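Local coordinates for AP endonuclease, family protein 2 (Mycobacterium smegmatis, PDB 5TNV), which binds a magnesium ion in a xylose isomerase-like TIM barrel and may act as an endonuclease, at residues A[127-141]-A[179-193]. Sequence-based numbering, arbitrary orientation.
Sequences IDLAPSFGATIVNTG and LGDHARTNGIQLSLE
Asp128 OD1 takes two hydrogen bonds from the end of the neighbouring helix, from His182 NE2 at 2.7 Å and, just past the last turn, from Asn186 ND2 at 3.0 Å, joining two successive helix-strand units of the TIM barrel on its outer side. The histidine comes from above the carboxylate plane, its ring turned 70° to it, whereas the amide arrives on the anti side, tilted somewhat from the plane. The second N-H of Asn186 ND2 goes to Ile127 O, so both amide hydrogens are spent and the group's rotation is fixed; a water bridges Asn186 OD1 to Asp128 OD1. At the other end of the contact Asn139 ND2 donates to Glu193 OE1 (3.0 Å), leaving Glu193 OE2 to bind magnesium with Asp223 and His252, while Asn139 OD1 is held by Asn221. Asn139 is thus a second-shell residue that probably steadies the metal ligand. Between these ends, strands 137-141 and 189-193 run parallel, joined by five backbone hydrogen bonds, from Gln189 N to Thr136 O at one end to Glu193 N to Thr140 O at the other. Ile188 packs between helices and sheet: its CG1, between backbone N and carbonyl carbon (chi1 68°), carries CD1 to Ala130 CB and Val138 CG2. Nearby, Ile127 CD1 packs on Leu179 CD2 at 3.9 Å. Ile127 CG2 lies over the His182 ring in a CH-pi contact, 3.7 Å from the centroid and 11° off the normal.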
# COMPACT_ATOMS: atom_id res chain seq x y z
N ILE A 127 -15.41 -20.34 26.94
CA ILE A 127 -16.26 -19.44 27.70
C ILE A 127 -15.91 -19.49 29.18
O ILE A 127 -15.96 -18.44 29.83
CB ILE A 127 -17.74 -19.70 27.39
CG1 ILE A 127 -18.09 -19.32 25.95
CG2 ILE A 127 -18.65 -19.01 28.41
CD1 ILE A 127 -19.45 -19.77 25.47
N ASP A 128 -15.57 -20.65 29.73
CA ASP A 128 -15.08 -20.69 31.10
C ASP A 128 -13.70 -20.12 31.29
O ASP A 128 -13.45 -19.49 32.30
CB ASP A 128 -15.12 -22.17 31.63
CG ASP A 128 -16.54 -22.53 32.03
OD1 ASP A 128 -17.37 -21.68 32.43
OD2 ASP A 128 -16.83 -23.73 31.94
N LEU A 129 -12.80 -20.27 30.31
CA LEU A 129 -11.47 -19.72 30.42
C LEU A 129 -11.42 -18.21 30.27
O LEU A 129 -10.59 -17.52 30.91
CB LEU A 129 -10.52 -20.36 29.37
CG LEU A 129 -10.10 -21.80 29.73
CD1 LEU A 129 -9.60 -22.55 28.52
CD2 LEU A 129 -9.04 -21.76 30.82
N ALA A 130 -12.28 -17.67 29.41
CA ALA A 130 -12.19 -16.25 29.04
C ALA A 130 -12.17 -15.32 30.21
O ALA A 130 -11.33 -14.42 30.29
CB ALA A 130 -13.28 -15.95 28.03
N PRO A 131 -13.09 -15.39 31.20
CA PRO A 131 -13.06 -14.41 32.27
C PRO A 131 -11.76 -14.44 33.08
O PRO A 131 -11.39 -13.41 33.63
CB PRO A 131 -14.24 -14.81 33.19
CG PRO A 131 -15.12 -15.66 32.36
CD PRO A 131 -14.22 -16.33 31.36
N SER A 132 -11.12 -15.60 33.17
CA SER A 132 -9.89 -15.66 33.94
C SER A 132 -8.78 -14.78 33.35
O SER A 132 -7.90 -14.39 34.09
CB SER A 132 -9.38 -17.09 34.09
OG SER A 132 -8.72 -17.57 32.91
N PHE A 133 -8.84 -14.50 32.06
CA PHE A 133 -7.90 -13.63 31.37
C PHE A 133 -8.37 -12.20 31.28
O PHE A 133 -7.63 -11.34 30.81
CB PHE A 133 -7.65 -14.18 29.96
CG PHE A 133 -6.85 -15.48 29.92
CD1 PHE A 133 -5.47 -15.44 30.02
CD2 PHE A 133 -7.46 -16.71 29.80
CE1 PHE A 133 -4.75 -16.60 29.97
CE2 PHE A 133 -6.72 -17.88 29.77
CZ PHE A 133 -5.36 -17.82 29.87
N GLY A 134 -9.61 -11.93 31.67
CA GLY A 134 -10.24 -10.63 31.48
C GLY A 134 -10.85 -10.45 30.08
O GLY A 134 -11.21 -9.33 29.69
N ALA A 135 -10.95 -11.52 29.30
CA ALA A 135 -11.52 -11.43 27.98
C ALA A 135 -13.05 -11.29 28.05
O ALA A 135 -13.69 -11.84 28.95
CB ALA A 135 -11.17 -12.65 27.14
N THR A 136 -13.61 -10.57 27.10
CA THR A 136 -15.05 -10.26 27.13
C THR A 136 -15.83 -10.89 25.98
O THR A 136 -17.06 -10.77 25.95
CB THR A 136 -15.33 -8.75 27.17
OG1 THR A 136 -14.80 -8.17 25.96
CG2 THR A 136 -14.65 -8.10 28.37
N ILE A 137 -15.14 -11.57 25.05
CA ILE A 137 -15.76 -12.17 23.88
C ILE A 137 -15.17 -13.53 23.61
O ILE A 137 -13.93 -13.68 23.63
CB ILE A 137 -15.56 -11.28 22.63
CG1 ILE A 137 -16.32 -9.96 22.69
CG2 ILE A 137 -15.84 -12.08 21.32
CD1 ILE A 137 -17.85 -10.15 22.55
N VAL A 138 -16.04 -14.49 23.33
CA VAL A 138 -15.65 -15.70 22.60
C VAL A 138 -16.36 -15.61 21.24
O VAL A 138 -17.59 -15.36 21.21
CB VAL A 138 -16.00 -16.98 23.35
CG1 VAL A 138 -15.82 -18.24 22.49
CG2 VAL A 138 -15.18 -17.05 24.64
N ASN A 139 -15.63 -15.79 20.16
CA ASN A 139 -16.13 -15.66 18.81
C ASN A 139 -16.12 -17.03 18.12
O ASN A 139 -15.15 -17.77 18.19
CB ASN A 139 -15.21 -14.67 18.06
CG ASN A 139 -15.41 -14.59 16.58
OD1 ASN A 139 -16.18 -13.75 16.09
ND2 ASN A 139 -14.74 -15.45 15.83
N THR A 140 -17.24 -17.31 17.43
CA THR A 140 -17.38 -18.51 16.63
C THR A 140 -17.92 -18.13 15.26
O THR A 140 -18.64 -17.14 15.11
CB THR A 140 -18.28 -19.51 17.38
OG1 THR A 140 -18.23 -20.79 16.76
CG2 THR A 140 -19.73 -19.07 17.44
N GLY A 141 -17.59 -18.93 14.26
CA GLY A 141 -18.17 -18.76 12.95
C GLY A 141 -18.42 -20.11 12.30
O GLY A 141 -18.18 -21.16 12.88
N LEU A 179 -24.52 -21.66 23.76
CA LEU A 179 -23.31 -20.92 24.08
C LEU A 179 -23.60 -19.56 24.65
O LEU A 179 -22.95 -19.13 25.62
CB LEU A 179 -22.39 -20.83 22.84
CG LEU A 179 -21.80 -22.17 22.38
CD1 LEU A 179 -21.10 -21.96 21.02
CD2 LEU A 179 -20.83 -22.74 23.40
N GLY A 180 -24.59 -18.87 24.09
CA GLY A 180 -24.95 -17.57 24.63
C GLY A 180 -25.42 -17.63 26.09
O GLY A 180 -25.09 -16.73 26.88
N ASP A 181 -26.19 -18.65 26.47
CA ASP A 181 -26.58 -18.79 27.87
C ASP A 181 -25.37 -18.86 28.78
O ASP A 181 -25.31 -18.23 29.85
CB ASP A 181 -27.48 -20.00 28.09
CG ASP A 181 -28.84 -19.97 27.48
OD1 ASP A 181 -29.33 -18.88 27.17
OD2 ASP A 181 -29.42 -21.06 27.34
N HIS A 182 -24.38 -19.65 28.37
CA HIS A 182 -23.14 -19.84 29.16
C HIS A 182 -22.35 -18.54 29.23
O HIS A 182 -21.86 -18.16 30.29
CB HIS A 182 -22.39 -21.05 28.63
CG HIS A 182 -21.23 -21.50 29.46
ND1 HIS A 182 -20.44 -22.52 29.01
CD2 HIS A 182 -20.75 -21.10 30.66
CE1 HIS A 182 -19.50 -22.71 29.95
NE2 HIS A 182 -19.67 -21.88 30.94
N ALA A 183 -22.22 -17.90 28.06
CA ALA A 183 -21.53 -16.59 28.04
C ALA A 183 -22.17 -15.61 29.00
O ALA A 183 -21.49 -14.94 29.79
CB ALA A 183 -21.51 -16.07 26.58
N ARG A 184 -23.51 -15.48 28.92
CA ARG A 184 -24.22 -14.55 29.79
C ARG A 184 -23.93 -14.81 31.27
O ARG A 184 -23.62 -13.91 32.04
CB ARG A 184 -25.71 -14.61 29.53
CG ARG A 184 -26.49 -13.51 30.21
CD ARG A 184 -27.95 -13.72 30.38
NE ARG A 184 -28.78 -13.73 29.24
CZ ARG A 184 -29.49 -14.76 28.77
NH1 ARG A 184 -30.22 -14.51 27.70
NH2 ARG A 184 -29.52 -16.00 29.27
N THR A 185 -24.01 -16.07 31.66
CA THR A 185 -23.73 -16.45 33.06
C THR A 185 -22.32 -16.04 33.47
O THR A 185 -22.10 -15.67 34.63
CB THR A 185 -23.92 -17.96 33.19
OG1 THR A 185 -25.29 -18.20 32.90
CG2 THR A 185 -23.54 -18.46 34.59
N ASN A 186 -21.37 -16.09 32.56
CA ASN A 186 -19.99 -15.73 32.81
C ASN A 186 -19.67 -14.27 32.63
O ASN A 186 -18.50 -13.88 32.74
CB ASN A 186 -19.04 -16.60 31.99
CG ASN A 186 -18.94 -18.00 32.54
OD1 ASN A 186 -19.67 -18.42 33.44
ND2 ASN A 186 -17.96 -18.76 32.05
N GLY A 187 -20.69 -13.45 32.40
CA GLY A 187 -20.49 -12.01 32.28
C GLY A 187 -19.85 -11.60 30.96
O GLY A 187 -19.33 -10.46 30.92
N ILE A 188 -19.87 -12.42 29.93
CA ILE A 188 -19.25 -12.10 28.66
C ILE A 188 -20.28 -12.29 27.57
O ILE A 188 -21.46 -12.54 27.82
CB ILE A 188 -17.98 -12.95 28.46
CG1 ILE A 188 -18.24 -14.43 28.26
CG2 ILE A 188 -16.98 -12.71 29.56
CD1 ILE A 188 -17.10 -15.18 27.60
N GLN A 189 -19.86 -12.17 26.30
CA GLN A 189 -20.75 -12.42 25.18
C GLN A 189 -20.11 -13.33 24.15
O GLN A 189 -18.86 -13.43 24.07
CB GLN A 189 -21.22 -11.13 24.52
CG GLN A 189 -22.01 -10.23 25.43
CD GLN A 189 -22.60 -9.02 24.70
OE1 GLN A 189 -22.77 -9.00 23.51
NE2 GLN A 189 -22.96 -8.03 25.48
N LEU A 190 -20.97 -13.98 23.36
CA LEU A 190 -20.60 -14.72 22.16
C LEU A 190 -20.73 -13.80 20.94
O LEU A 190 -21.71 -13.04 20.87
CB LEU A 190 -21.53 -15.91 22.01
CG LEU A 190 -21.15 -16.92 20.90
CD1 LEU A 190 -19.96 -17.74 21.36
CD2 LEU A 190 -22.35 -17.77 20.58
N SER A 191 -19.80 -13.90 20.02
CA SER A 191 -19.89 -13.19 18.75
C SER A 191 -19.87 -14.21 17.60
O SER A 191 -19.22 -15.24 17.70
CB SER A 191 -18.78 -12.17 18.59
OG SER A 191 -19.10 -11.25 17.55
N LEU A 192 -20.60 -13.86 16.54
CA LEU A 192 -20.74 -14.68 15.35
C LEU A 192 -20.09 -14.02 14.15
O LEU A 192 -20.48 -12.95 13.71
CB LEU A 192 -22.23 -14.89 15.01
CG LEU A 192 -23.13 -15.36 16.16
CD1 LEU A 192 -24.56 -15.47 15.67
CD2 LEU A 192 -22.62 -16.69 16.74
N GLU A 193 -19.02 -14.66 13.66
CA GLU A 193 -18.17 -14.08 12.62
C GLU A 193 -18.77 -14.25 11.23
O GLU A 193 -18.88 -15.37 10.71
CB GLU A 193 -16.77 -14.72 12.70
CG GLU A 193 -15.80 -14.16 11.72
CD GLU A 193 -14.40 -14.77 11.88
OE1 GLU A 193 -14.14 -15.43 12.90
OE2 GLU A 193 -13.54 -14.53 10.97
O HOH W 1 -19.95 -21.08 33.98